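Immunity 23 family protein (PDB 5FFP) probably acts as the immunity protein of a contact-dependent growth inhibition system, protecting its Burkholderia cell by neutralising the matching CdiA toxin. Local coordinates at residues H7-W12 with L29-G34; L55-N60 with E143-V148; T97-A102 with Y111-E116; Y117-K122 with L139-F144. One frame throughout, in Å; residues are numbered along the deposited sequence.

Interaction 1 of 4, residues H7-W12 with L29-G34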
loop_
_atom_site.group_PDB
_atom_site.type_symbol
_atom_site.label_atom_id
_atom_site.label_comp_id
_atom_site.label_asym_id
_atom_site.label_seq_id
_atom_site.Cartn_x
_atom_site.Cartn_y
_atom_site.Cartn_z
ATOM N N HIS A 7 16.469 28.236 5.017
ATOM C CA HIS A 7 15.627 28.635 6.144
ATOM C C HIS A 7 14.182 28.240 5.947
ATOM O O HIS A 7 13.422 28.222 6.904
ATOM C CB HIS A 7 15.723 30.154 6.434
ATOM C CG HIS A 7 17.010 30.569 7.092
ATOM N ND1 HIS A 7 17.451 31.876 7.118
ATOM C CD2 HIS A 7 17.979 29.842 7.701
ATOM C CE1 HIS A 7 18.619 31.939 7.744
ATOM N NE2 HIS A 7 18.961 30.720 8.107
ATOM N N THR A 8 13.778 27.964 4.714
ATOM C CA THR A 8 12.419 27.498 4.435
ATOM C C THR A 8 12.500 26.058 3.856
ATOM O O THR A 8 12.337 25.070 4.591
ATOM C CB THR A 8 11.754 28.432 3.441
ATOM O OG1 THR A 8 12.684 28.701 2.399
ATOM C CG2 THR A 8 11.345 29.780 4.102
ATOM N N PHE A 9 12.834 25.949 2.572
ATOM C CA PHE A 9 13.116 24.649 1.971
ATOM C C PHE A 9 14.201 24.723 0.905
ATOM O O PHE A 9 14.171 25.580 0.015
ATOM C CB PHE A 9 11.836 24.039 1.365
ATOM C CG PHE A 9 12.075 22.751 0.661
ATOM C CD1 PHE A 9 12.530 21.639 1.365
ATOM C CD2 PHE A 9 11.936 22.652 -0.715
ATOM C CE1 PHE A 9 12.804 20.456 0.713
ATOM C CE2 PHE A 9 12.195 21.456 -1.369
ATOM C CZ PHE A 9 12.619 20.366 -0.654
ATOM N N ALA A 10 15.157 23.809 0.988
ATOM C CA ALA A 10 16.169 23.702 -0.044
ATOM C C ALA A 10 16.595 22.263 -0.191
ATOM O O ALA A 10 16.423 21.463 0.736
ATOM C CB ALA A 10 17.363 24.555 0.309
ATOM N N ILE A 11 17.183 21.965 -1.356
ATOM C CA ILE A 11 17.819 20.686 -1.618
ATOM C C ILE A 11 19.254 20.955 -1.880
ATOM O O ILE A 11 19.587 21.811 -2.715
ATOM C CB ILE A 11 17.220 19.997 -2.860
ATOM C CG1 ILE A 11 15.698 19.856 -2.668
ATOM C CG2 ILE A 11 17.815 18.596 -3.043
ATOM C CD1 ILE A 11 14.993 19.258 -3.842
ATOM N N TRP A 12 20.110 20.213 -1.190
ATOM C CA TRP A 12 21.517 20.266 -1.375
ATOM C C TRP A 12 21.959 18.903 -1.929
ATOM O O TRP A 12 21.724 17.864 -1.260
ATOM C CB TRP A 12 22.143 20.477 0.004
ATOM C CG TRP A 12 23.539 21.014 0.025
ATOM C CD1 TRP A 12 24.239 21.514 -1.011
ATOM C CD2 TRP A 12 24.341 21.218 1.182
ATOM N NE1 TRP A 12 25.467 21.950 -0.581
ATOM C CE2 TRP A 12 25.544 21.770 0.767
ATOM C CE3 TRP A 12 24.174 20.921 2.537
ATOM C CZ2 TRP A 12 26.583 22.048 1.646
ATOM C CZ3 TRP A 12 25.235 21.172 3.419
ATOM C CH2 TRP A 12 26.404 21.730 2.970
ATOM N N LEU A 29 22.728 13.832 -0.825
ATOM C CA LEU A 29 21.506 14.565 -1.021
ATOM C C LEU A 29 20.852 14.829 0.321
ATOM O O LEU A 29 20.790 13.956 1.190
ATOM C CB LEU A 29 20.547 13.797 -1.900
ATOM C CG LEU A 29 19.289 14.560 -2.249
ATOM C CD1 LEU A 29 18.871 14.264 -3.672
ATOM C CD2 LEU A 29 18.173 14.220 -1.308
ATOM N N GLY A 30 20.438 16.075 0.506
ATOM C CA GLY A 30 19.805 16.469 1.746
ATOM C C GLY A 30 18.724 17.462 1.442
ATOM O O GLY A 30 18.787 18.136 0.435
ATOM N N TYR A 31 17.740 17.501 2.307
ATOM C CA TYR A 31 16.691 18.510 2.345
ATOM C C TYR A 31 16.980 19.382 3.590
ATOM O O TYR A 31 17.164 18.848 4.711
ATOM C CB TYR A 31 15.333 17.849 2.565
ATOM C CG TYR A 31 14.647 17.211 1.392
ATOM C CD1 TYR A 31 15.277 17.014 0.169
ATOM C CD2 TYR A 31 13.379 16.746 1.533
ATOM C CE1 TYR A 31 14.633 16.408 -0.891
ATOM C CE2 TYR A 31 12.734 16.131 0.486
ATOM C CZ TYR A 31 13.379 15.958 -0.723
ATOM O OH TYR A 31 12.687 15.352 -1.754
ATOM N N PHE A 32 17.050 20.696 3.392
ATOM C CA PHE A 32 16.957 21.664 4.503
ATOM C C PHE A 32 15.481 22.043 4.664
ATOM O O PHE A 32 14.811 22.406 3.701
ATOM C CB PHE A 32 17.677 22.970 4.196
ATOM C CG PHE A 32 19.142 22.927 4.378
ATOM C CD1 PHE A 32 19.693 23.134 5.612
ATOM C CD2 PHE A 32 19.970 22.767 3.289
ATOM C CE1 PHE A 32 21.067 23.103 5.776
ATOM C CE2 PHE A 32 21.339 22.726 3.428
ATOM C CZ PHE A 32 21.897 22.904 4.676
HETATM N N MSE A 33 15.001 21.978 5.891
HETATM C CA MSE A 33 13.614 22.267 6.182
HETATM C C MSE A 33 13.619 23.097 7.442
HETATM O O MSE A 33 14.074 22.634 8.512
HETATM C CB MSE A 33 12.869 20.942 6.337
HETATM C CG MSE A 33 13.140 19.975 5.182
HETATM SE SE MSE A 33 12.117 18.325 5.520
HETATM C CE MSE A 33 13.367 17.486 6.800
ATOM N N GLY A 34 13.164 24.346 7.310
ATOM C CA GLY A 34 13.192 25.347 8.411
ATOM C C GLY A 34 14.508 25.431 9.129
ATOM O O GLY A 34 14.551 25.511 10.356
#
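Phe9 holds CG anti to its backbone N (chi1 176°), whereas Tyr31 has CG anti to its carbonyl carbon (chi1 -80°), and these torsions bring the two rings together as a T-shaped pair. The edge of Phe9 meets the face of Tyr31 near its rim, with CE1 of Phe9 3.8 Å from CG of Tyr31 and the planes at 88°. Ile11 runs alongside, its CG1 lying 4.0 Å from Tyr31 CE1. The reverse face of this antiparallel pairing carries Trp12 and Phe32, whose near-parallel rings are slid so far that they barely overlap; Trp12 CE3 comes within 3.5 Å of Phe32 CE2. Between the backbones, Ala10 and Phe32 exchange two hydrogen bonds, as do Trp12 and Gly30, and Gly34 N adds a bond of 2.9 Å to Thr8 O. Gly34, just past the strand, has a positive phi, which glycine adopts easily. The arrangement is one end of the hairpin formed by strands 9-15 and 26-33. Apolar residues suit its helix-covered face, where Phe9 stacks on Phe144 and Ile11 packs on Val147, Val148 and Val151 of helix 143-154; on the other face Trp12 and Phe32 touch Leu37 of the adjacent strand 36-44.

Interaction 2 of 4, residues L55-N60 with E143-V148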
loop_
_atom_site.group_PDB
_atom_site.type_symbol
_atom_site.label_atom_id
_atom_site.label_comp_id
_atom_site.label_asym_id
_atom_site.label_seq_id
_atom_site.Cartn_x
_atom_site.Cartn_y
_atom_site.Cartn_z
ATOM N N LEU A 55 6.821 12.689 -8.332
ATOM C CA LEU A 55 6.035 12.733 -7.113
ATOM C C LEU A 55 4.635 13.237 -7.434
ATOM O O LEU A 55 4.440 14.072 -8.319
ATOM C CB LEU A 55 6.674 13.642 -6.070
ATOM C CG LEU A 55 7.961 13.110 -5.447
ATOM C CD1 LEU A 55 8.681 14.217 -4.673
ATOM C CD2 LEU A 55 7.644 11.904 -4.569
ATOM N N HIS A 56 3.653 12.695 -6.725
ATOM C CA HIS A 56 2.250 13.060 -6.932
ATOM C C HIS A 56 2.056 14.582 -6.901
ATOM O O HIS A 56 1.293 15.133 -7.701
ATOM C CB HIS A 56 1.361 12.377 -5.871
ATOM C CG HIS A 56 -0.080 12.287 -6.259
ATOM N ND1 HIS A 56 -1.054 13.084 -5.694
ATOM C CD2 HIS A 56 -0.716 11.479 -7.146
ATOM C CE1 HIS A 56 -2.227 12.777 -6.225
ATOM N NE2 HIS A 56 -2.051 11.803 -7.102
ATOM N N CYS A 57 2.765 15.258 -5.998
ATOM C CA CYS A 57 2.617 16.700 -5.854
ATOM C C CYS A 57 3.132 17.539 -7.020
ATOM O O CYS A 57 2.915 18.749 -7.040
ATOM C CB CYS A 57 3.270 17.171 -4.553
ATOM S SG CYS A 57 5.068 17.122 -4.536
HETATM N N MSE A 58 3.796 16.936 -7.996
HETATM C CA MSE A 58 4.343 17.719 -9.094
HETATM C C MSE A 58 3.303 18.060 -10.098
HETATM O O MSE A 58 3.493 18.994 -10.883
HETATM C CB MSE A 58 5.471 16.996 -9.817
HETATM C CG MSE A 58 6.615 16.657 -8.876
HETATM SE SE MSE A 58 7.447 18.241 -8.058
HETATM C CE MSE A 58 8.173 19.168 -9.658
ATOM N N ARG A 59 2.214 17.289 -10.120
ATOM C CA ARG A 59 1.087 17.525 -11.058
ATOM C C ARG A 59 -0.316 17.540 -10.411
ATOM O O ARG A 59 -1.303 17.796 -11.091
ATOM C CB ARG A 59 1.139 16.476 -12.167
ATOM C CG ARG A 59 2.477 16.356 -12.895
ATOM C CD ARG A 59 2.445 15.308 -14.003
ATOM N NE ARG A 59 3.544 15.476 -14.959
ATOM C CZ ARG A 59 3.446 15.932 -16.218
ATOM N NH1 ARG A 59 4.543 16.022 -16.973
ATOM N NH2 ARG A 59 2.269 16.304 -16.735
ATOM N N ASN A 60 -0.402 17.272 -9.108
ATOM C CA ASN A 60 -1.677 17.283 -8.397
ATOM C C ASN A 60 -1.557 18.044 -7.107
ATOM O O ASN A 60 -0.473 18.112 -6.514
ATOM C CB ASN A 60 -2.123 15.863 -8.041
ATOM C CG ASN A 60 -2.237 14.973 -9.255
ATOM O OD1 ASN A 60 -3.219 15.037 -9.997
ATOM N ND2 ASN A 60 -1.234 14.131 -9.469
ATOM N N GLU A 143 6.148 26.258 -3.408
ATOM C CA GLU A 143 7.568 26.521 -3.114
ATOM C C GLU A 143 8.367 25.226 -3.283
ATOM O O GLU A 143 9.339 25.189 -4.030
ATOM C CB GLU A 143 7.739 27.115 -1.703
ATOM C CG GLU A 143 9.136 27.650 -1.372
ATOM C CD GLU A 143 9.259 28.234 0.040
ATOM O OE1 GLU A 143 8.249 28.722 0.600
ATOM O OE2 GLU A 143 10.375 28.242 0.603
ATOM N N PHE A 144 7.902 24.150 -2.647
ATOM C CA PHE A 144 8.518 22.836 -2.804
ATOM C C PHE A 144 8.670 22.420 -4.273
ATOM O O PHE A 144 9.747 22.111 -4.744
ATOM C CB PHE A 144 7.732 21.763 -2.036
ATOM C CG PHE A 144 8.283 20.379 -2.230
ATOM C CD1 PHE A 144 7.876 19.617 -3.304
ATOM C CD2 PHE A 144 9.229 19.863 -1.366
ATOM C CE1 PHE A 144 8.384 18.359 -3.508
ATOM C CE2 PHE A 144 9.735 18.598 -1.560
ATOM C CZ PHE A 144 9.317 17.847 -2.631
ATOM N N GLN A 145 7.584 22.389 -5.002
ATOM C CA GLN A 145 7.676 22.009 -6.401
ATOM C C GLN A 145 8.716 22.850 -7.157
ATOM O O GLN A 145 9.525 22.314 -7.902
ATOM C CB GLN A 145 6.308 22.135 -7.080
ATOM C CG GLN A 145 5.315 21.083 -6.617
ATOM C CD GLN A 145 4.472 21.526 -5.417
ATOM O OE1 GLN A 145 4.905 22.341 -4.585
ATOM N NE2 GLN A 145 3.275 20.967 -5.307
ATOM N N SER A 146 8.668 24.174 -6.970
ATOM C CA SER A 146 9.528 25.091 -7.725
ATOM C C SER A 146 11.028 24.850 -7.446
ATOM O O SER A 146 11.854 24.941 -8.348
ATOM C CB SER A 146 9.142 26.541 -7.436
ATOM O OG SER A 146 9.832 27.038 -6.297
ATOM N N VAL A 147 11.359 24.512 -6.205
ATOM C CA VAL A 147 12.721 24.114 -5.828
ATOM C C VAL A 147 13.100 22.783 -6.487
ATOM O O VAL A 147 14.158 22.649 -7.073
ATOM C CB VAL A 147 12.840 24.002 -4.287
ATOM C CG1 VAL A 147 14.070 23.203 -3.854
ATOM C CG2 VAL A 147 12.870 25.388 -3.668
ATOM N N VAL A 148 12.207 21.812 -6.432
ATOM C CA VAL A 148 12.437 20.547 -7.135
ATOM C C VAL A 148 12.661 20.764 -8.616
ATOM O O VAL A 148 13.609 20.242 -9.208
ATOM C CB VAL A 148 11.279 19.554 -6.932
ATOM C CG1 VAL A 148 11.474 18.319 -7.788
ATOM C CG2 VAL A 148 11.186 19.156 -5.466
#
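The ring of Phe144 carries Val148 CG2, one turn further along its own helix, over one face, 3.5 Å above the plane and toward the rim. At its edge comes the methyl tip of Leu55, with CD1 4.2 Å from CZ of Phe144. Cys57 approaches the same ring obliquely, its SG 3.7 Å from Phe144 CE1, in a sulfur-aromatic contact; the small, polarisable thiol suits this buried position. Within the loop, ND2 of Asn60 sits over the centre of a second flat group, the His56 ring. The third flat group is the Gln145 amide. Its chain bends at chi2 (91°), so that NE2 donates to Cys57 O at 2.8 Å (159° at the hydrogen), the acceptor near the amide plane but the donor well above the carbonyl plane. The same NE2 also makes a weak bond to Glu116 OE2 of strand 110-117. Glutamine thus reaches from the helix to a main-chain carbonyl of a loop that lacks regular helical bonding. Beside this bond slides the selenomethionine Met58, bent at chi2 and chi3: SE rests 3.8 Å from Gln145 CG, and CE lies 3.9 Å from Val148 CG1. An unbranched, flexible chain can follow the helix surface in this way. The loop between helices 45-52 and 65-69 is thereby joined to the first turns of helix 143-154, which packs through Val147 and Val148 on strand 9-15 and through Phe144 and Gln145 on Leu114 of strand 110-117.

Interaction 3 of 4, residues T97-A102 with Y111-E116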
loop_
_atom_site.group_PDB
_atom_site.type_symbol
_atom_site.label_atom_id
_atom_site.label_comp_id
_atom_site.label_asym_id
_atom_site.label_seq_id
_atom_site.Cartn_x
_atom_site.Cartn_y
_atom_site.Cartn_z
ATOM N N THR A 97 0.442 9.877 -1.416
ATOM C CA THR A 97 0.093 11.141 -2.052
ATOM C C THR A 97 0.954 12.285 -1.519
ATOM O O THR A 97 1.458 13.107 -2.271
ATOM C CB THR A 97 -1.374 11.457 -1.759
ATOM O OG1 THR A 97 -2.140 10.259 -1.862
ATOM C CG2 THR A 97 -1.927 12.473 -2.736
ATOM N N HIS A 98 1.128 12.292 -0.204
ATOM C CA HIS A 98 1.767 13.385 0.490
ATOM C C HIS A 98 3.271 13.190 0.686
ATOM O O HIS A 98 3.974 14.129 1.036
ATOM C CB HIS A 98 1.075 13.581 1.831
ATOM C CG HIS A 98 -0.300 14.130 1.696
ATOM N ND1 HIS A 98 -0.541 15.460 1.462
ATOM C CD2 HIS A 98 -1.504 13.524 1.710
ATOM C CE1 HIS A 98 -1.842 15.656 1.359
ATOM N NE2 HIS A 98 -2.448 14.494 1.501
ATOM N N LEU A 99 3.763 11.990 0.424
ATOM C CA LEU A 99 5.171 11.686 0.608
ATOM C C LEU A 99 6.031 12.368 -0.441
ATOM O O LEU A 99 5.763 12.227 -1.626
ATOM C CB LEU A 99 5.374 10.183 0.514
ATOM C CG LEU A 99 6.805 9.706 0.741
ATOM C CD1 LEU A 99 7.268 10.108 2.126
ATOM C CD2 LEU A 99 6.840 8.209 0.574
ATOM N N VAL A 100 7.044 13.123 -0.008
ATOM C CA VAL A 100 7.954 13.785 -0.940
ATOM C C VAL A 100 9.434 13.530 -0.696
ATOM O O VAL A 100 10.289 14.161 -1.365
ATOM C CB VAL A 100 7.689 15.301 -0.991
ATOM C CG1 VAL A 100 6.223 15.565 -1.323
ATOM C CG2 VAL A 100 8.068 15.974 0.313
ATOM N N SER A 101 9.763 12.634 0.234
ATOM C CA SER A 101 11.164 12.241 0.401
ATOM C C SER A 101 11.735 11.682 -0.898
ATOM O O SER A 101 11.106 10.856 -1.538
ATOM C CB SER A 101 11.345 11.141 1.453
ATOM O OG SER A 101 10.592 11.365 2.616
ATOM N N ALA A 102 12.922 12.137 -1.268
ATOM C CA ALA A 102 13.763 11.414 -2.184
ATOM C C ALA A 102 13.905 9.997 -1.657
ATOM O O ALA A 102 13.719 9.773 -0.460
ATOM C CB ALA A 102 15.111 12.086 -2.271
ATOM N N TYR A 111 10.830 10.287 6.547
ATOM C CA TYR A 111 9.563 10.370 5.849
ATOM C C TYR A 111 9.125 11.810 5.891
ATOM O O TYR A 111 8.993 12.396 6.964
ATOM C CB TYR A 111 8.556 9.420 6.489
ATOM C CG TYR A 111 8.920 7.970 6.175
ATOM C CD1 TYR A 111 8.658 7.433 4.920
ATOM C CD2 TYR A 111 9.583 7.175 7.103
ATOM C CE1 TYR A 111 9.030 6.139 4.603
ATOM C CE2 TYR A 111 9.948 5.867 6.793
ATOM C CZ TYR A 111 9.666 5.356 5.539
ATOM O OH TYR A 111 10.012 4.058 5.203
ATOM N N ILE A 112 8.938 12.392 4.714
ATOM C CA ILE A 112 8.752 13.819 4.602
ATOM C C ILE A 112 7.559 14.067 3.727
ATOM O O ILE A 112 7.537 13.628 2.575
ATOM C CB ILE A 112 10.000 14.468 3.988
ATOM C CG1 ILE A 112 11.202 14.264 4.923
ATOM C CG2 ILE A 112 9.764 15.957 3.755
ATOM C CD1 ILE A 112 12.517 14.366 4.202
ATOM N N PHE A 113 6.568 14.769 4.273
ATOM C CA PHE A 113 5.285 14.872 3.618
ATOM C C PHE A 113 4.973 16.318 3.282
ATOM O O PHE A 113 5.376 17.220 4.006
ATOM C CB PHE A 113 4.186 14.296 4.514
ATOM C CG PHE A 113 4.382 12.839 4.893
ATOM C CD1 PHE A 113 3.966 11.813 4.043
ATOM C CD2 PHE A 113 4.927 12.501 6.121
ATOM C CE1 PHE A 113 4.127 10.480 4.392
ATOM C CE2 PHE A 113 5.086 11.175 6.490
ATOM C CZ PHE A 113 4.681 10.158 5.625
ATOM N N LEU A 114 4.255 16.526 2.181
ATOM C CA LEU A 114 3.761 17.830 1.803
ATOM C C LEU A 114 2.240 17.898 2.037
ATOM O O LEU A 114 1.490 17.053 1.527
ATOM C CB LEU A 114 4.055 18.077 0.336
ATOM C CG LEU A 114 3.917 19.516 -0.173
ATOM C CD1 LEU A 114 4.865 20.451 0.551
ATOM C CD2 LEU A 114 4.173 19.579 -1.671
ATOM N N VAL A 115 1.791 18.903 2.793
ATOM C CA VAL A 115 0.360 19.205 2.941
ATOM C C VAL A 115 0.127 20.671 2.569
ATOM O O VAL A 115 0.791 21.569 3.098
ATOM C CB VAL A 115 -0.108 19.002 4.401
ATOM C CG1 VAL A 115 -1.552 19.455 4.581
ATOM C CG2 VAL A 115 0.053 17.555 4.843
ATOM N N GLU A 116 -0.827 20.920 1.677
ATOM C CA GLU A 116 -1.124 22.272 1.238
ATOM C C GLU A 116 -2.424 22.752 1.894
ATOM O O GLU A 116 -3.274 21.939 2.250
ATOM C CB GLU A 116 -1.254 22.328 -0.288
ATOM C CG GLU A 116 0.021 21.986 -1.046
ATOM C CD GLU A 116 -0.203 21.993 -2.564
ATOM O OE1 GLU A 116 -1.377 22.064 -2.985
ATOM O OE2 GLU A 116 0.769 21.959 -3.342
#
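Hydrogen bonds tie the irregular segment 97-102 to the edge of strand 110-117, on which it makes a single beta bridge, Leu99 with Phe113. His98 grips Leu114 twice: its O accepts from Leu114 N at 2.7 Å, and its ring donates from ND1 to Leu114 O at 2.6 Å. This ring bond is nearly straight (165°) and lies in the imidazole plane, which fixes the ring's rotation and places a proton on ND1. Histidine suits the place by continuing with its side chain the pairing its main chain begins. Further along, Val100 N points almost down the C=O axis of Ile112 at 2.7 Å. The Ser101 OG accepts a weak bond from Ile112 N, while its stronger partner is Tyr110 O. Apolar contacts fill in on both sides of this backbone pairing. Branched Val100 spans two residues of the strand, with CG1 3.7 Å from Leu114 CB and CG2 3.8 Å from Ile112 CG2. Leu99 sends CD1 to 3.9 Å from CE1 of Phe113 and meets the edge of Tyr111 at CD1. The segment thus lines the edge of strand 110-117 facing away from strand 120-127, to which Tyr111, Phe113 and Val115 bond. Tyr76 and Leu79 of helix 72-83 cover Phe113, Phe144 of helix 143-154 covers Val100 and Leu114, and Tyr111 OH bonds Gly90 O of the second subunit.

Interaction 4 of 4, residues Y117-K122 with L139-F144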
loop_
_atom_site.group_PDB
_atom_site.type_symbol
_atom_site.label_atom_id
_atom_site.label_comp_id
_atom_site.label_asym_id
_atom_site.label_seq_id
_atom_site.Cartn_x
_atom_site.Cartn_y
_atom_site.Cartn_z
ATOM N N TYR A 117 -2.545 24.070 2.089
ATOM C CA TYR A 117 -3.783 24.676 2.513
ATOM C C TYR A 117 -3.925 26.038 1.865
ATOM O O TYR A 117 -3.109 26.928 2.096
ATOM C CB TYR A 117 -3.877 24.825 4.037
ATOM C CG TYR A 117 -5.187 25.467 4.482
ATOM C CD1 TYR A 117 -6.347 24.712 4.579
ATOM C CD2 TYR A 117 -5.262 26.827 4.784
ATOM C CE1 TYR A 117 -7.549 25.285 4.968
ATOM C CE2 TYR A 117 -6.460 27.417 5.175
ATOM C CZ TYR A 117 -7.600 26.638 5.269
ATOM O OH TYR A 117 -8.790 27.178 5.663
ATOM N N ASP A 118 -4.964 26.190 1.060
ATOM C CA ASP A 118 -5.232 27.444 0.416
ATOM C C ASP A 118 -3.959 27.902 -0.325
ATOM O O ASP A 118 -3.643 27.334 -1.374
ATOM C CB ASP A 118 -5.765 28.448 1.462
ATOM C CG ASP A 118 -6.490 29.614 0.832
ATOM O OD1 ASP A 118 -6.288 30.762 1.283
ATOM O OD2 ASP A 118 -7.271 29.375 -0.117
ATOM N N GLU A 119 -3.227 28.873 0.241
ATOM C CA GLU A 119 -2.030 29.467 -0.375
ATOM C C GLU A 119 -0.711 29.163 0.384
ATOM O O GLU A 119 0.344 29.696 0.048
ATOM C CB GLU A 119 -2.228 30.984 -0.550
ATOM C CG GLU A 119 -3.177 31.347 -1.696
ATOM C CD GLU A 119 -2.818 30.716 -3.049
ATOM O OE1 GLU A 119 -3.584 30.964 -4.005
ATOM O OE2 GLU A 119 -1.796 29.988 -3.186
ATOM N N SER A 120 -0.764 28.278 1.376
ATOM C CA SER A 120 0.432 27.914 2.141
ATOM C C SER A 120 0.692 26.434 1.953
ATOM O O SER A 120 -0.029 25.745 1.228
ATOM C CB SER A 120 0.271 28.208 3.648
ATOM O OG SER A 120 -0.139 29.534 3.904
ATOM N N ALA A 121 1.726 25.945 2.621
ATOM C CA ALA A 121 2.025 24.512 2.630
ATOM C C ALA A 121 2.911 24.159 3.800
ATOM O O ALA A 121 3.597 25.011 4.346
ATOM C CB ALA A 121 2.660 24.077 1.322
ATOM N N LYS A 122 2.884 22.896 4.179
ATOM C CA LYS A 122 3.709 22.388 5.260
ATOM C C LYS A 122 4.495 21.163 4.811
ATOM O O LYS A 122 3.928 20.233 4.247
ATOM C CB LYS A 122 2.838 21.978 6.435
ATOM C CG LYS A 122 2.440 23.126 7.311
ATOM C CD LYS A 122 1.577 22.648 8.449
ATOM C CE LYS A 122 1.237 23.825 9.336
ATOM N NZ LYS A 122 0.323 23.471 10.455
ATOM N N LEU A 139 5.682 26.631 4.408
ATOM C CA LEU A 139 6.154 27.166 3.152
ATOM C C LEU A 139 5.038 27.916 2.484
ATOM O O LEU A 139 3.891 27.879 2.901
ATOM C CB LEU A 139 6.565 26.024 2.215
ATOM C CG LEU A 139 7.925 25.355 2.444
ATOM C CD1 LEU A 139 8.211 24.889 3.858
ATOM C CD2 LEU A 139 8.044 24.190 1.483
ATOM N N VAL A 140 5.380 28.578 1.407
ATOM C CA VAL A 140 4.388 29.113 0.510
ATOM C C VAL A 140 3.982 27.950 -0.403
ATOM O O VAL A 140 4.770 27.034 -0.640
ATOM C CB VAL A 140 4.983 30.334 -0.233
ATOM C CG1 VAL A 140 4.058 30.853 -1.330
ATOM C CG2 VAL A 140 5.289 31.445 0.780
ATOM N N ARG A 141 2.754 27.972 -0.900
ATOM C CA ARG A 141 2.281 26.931 -1.804
ATOM C C ARG A 141 2.982 27.048 -3.143
ATOM O O ARG A 141 3.146 28.136 -3.666
ATOM C CB ARG A 141 0.772 27.035 -2.015
ATOM C CG ARG A 141 0.207 25.904 -2.880
ATOM C CD ARG A 141 -1.308 25.831 -2.854
ATOM N NE ARG A 141 -1.892 26.883 -3.695
ATOM C CZ ARG A 141 -1.930 26.893 -5.033
ATOM N NH1 ARG A 141 -2.485 27.928 -5.658
ATOM N NH2 ARG A 141 -1.419 25.885 -5.749
ATOM N N GLY A 142 3.411 25.909 -3.677
ATOM C CA GLY A 142 4.221 25.858 -4.890
ATOM C C GLY A 142 5.733 25.915 -4.633
ATOM O O GLY A 142 6.517 25.660 -5.552
ATOM N N GLU A 143 6.148 26.258 -3.408
ATOM C CA GLU A 143 7.568 26.521 -3.114
ATOM C C GLU A 143 8.367 25.226 -3.283
ATOM O O GLU A 143 9.339 25.189 -4.030
ATOM C CB GLU A 143 7.739 27.115 -1.703
ATOM C CG GLU A 143 9.136 27.650 -1.372
ATOM C CD GLU A 143 9.259 28.234 0.040
ATOM O OE1 GLU A 143 8.249 28.722 0.600
ATOM O OE2 GLU A 143 10.375 28.242 0.603
ATOM N N PHE A 144 7.902 24.150 -2.647
ATOM C CA PHE A 144 8.518 22.836 -2.804
ATOM C C PHE A 144 8.670 22.420 -4.273
ATOM O O PHE A 144 9.747 22.111 -4.744
ATOM C CB PHE A 144 7.732 21.763 -2.036
ATOM C CG PHE A 144 8.283 20.379 -2.230
ATOM C CD1 PHE A 144 7.876 19.617 -3.304
ATOM C CD2 PHE A 144 9.229 19.863 -1.366
ATOM C CE1 PHE A 144 8.384 18.359 -3.508
ATOM C CE2 PHE A 144 9.735 18.598 -1.560
ATOM C CZ PHE A 144 9.317 17.847 -2.631
#
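This contact is the open end of the antiparallel hairpin made by strands 120-127 and 135-140, where the pairing finishes in a salt bridge and the chain turns into a helix. Ala121 and Leu139 form a hydrogen-bonded pair, Leu139 N giving a nearly straight bond of 2.6 Å to Ala121 O (172°) and Ala121 N returning one of 2.9 Å to Leu139 O. Beyond the paired residues, Arg141 N bonds to Glu119 O at 3.1 Å. The ionic part lies outside: Arg141 leaves the backbone with CG anti to N and bends at chi3 (77°), Glu119 bends at chi2, and the two cross obliquely. NE and NH1 of Arg141 lie 3.1 and 3.3 Å from Glu119 OE2, both bonds weak, with the flat groups turned 31° apart. Long charged chains suit this exposed end, as small Ala121 and apolar Leu139 suit the buried pair. Glu143 N closes the type II turn on Val140 O, while Glu143 OE1 takes up Val140 N at 3.0 Å with its anti lone pair. Gly142, the N-cap, suits the turn's third position, where a side chain would hit the preceding carbonyl O. A type II' turn from Tyr117 to Ser120 leads back to strand 110-117, whose Glu116 packs against Ala121 and Arg141; helix 65-69 lies by Tyr117 and Ser120, and helix 143-154 starts at Glu143, bonded also to Thr8 beside strand 9-15.

Helix 143-154 is the common element. Interactions 2 and 4 share its first residues, Glu143 and Phe144; interaction 1 reaches it from the four-stranded sheet through Thr8 and Phe9, and interaction 3 touches Phe144 through Val100. Interaction 3 is the fully buried one, nearest the chain centre and nested in sequence within the span closed by interaction 2; interaction 4 lies farthest out. Chemistry follows place: interaction 1 has a main-chain ladder, interaction 3 a few main-chain bonds plus the histidine bond, interaction 2 apolar and sulfur-aromatic contacts, including the selenomethionine side chain, with one hydrogen bond from a glutamine amide, and interaction 4 a surface salt bridge. A hydrogen bond of 2.7 Å from Tyr31 OH to Val100 O joins interactions 1 and 3.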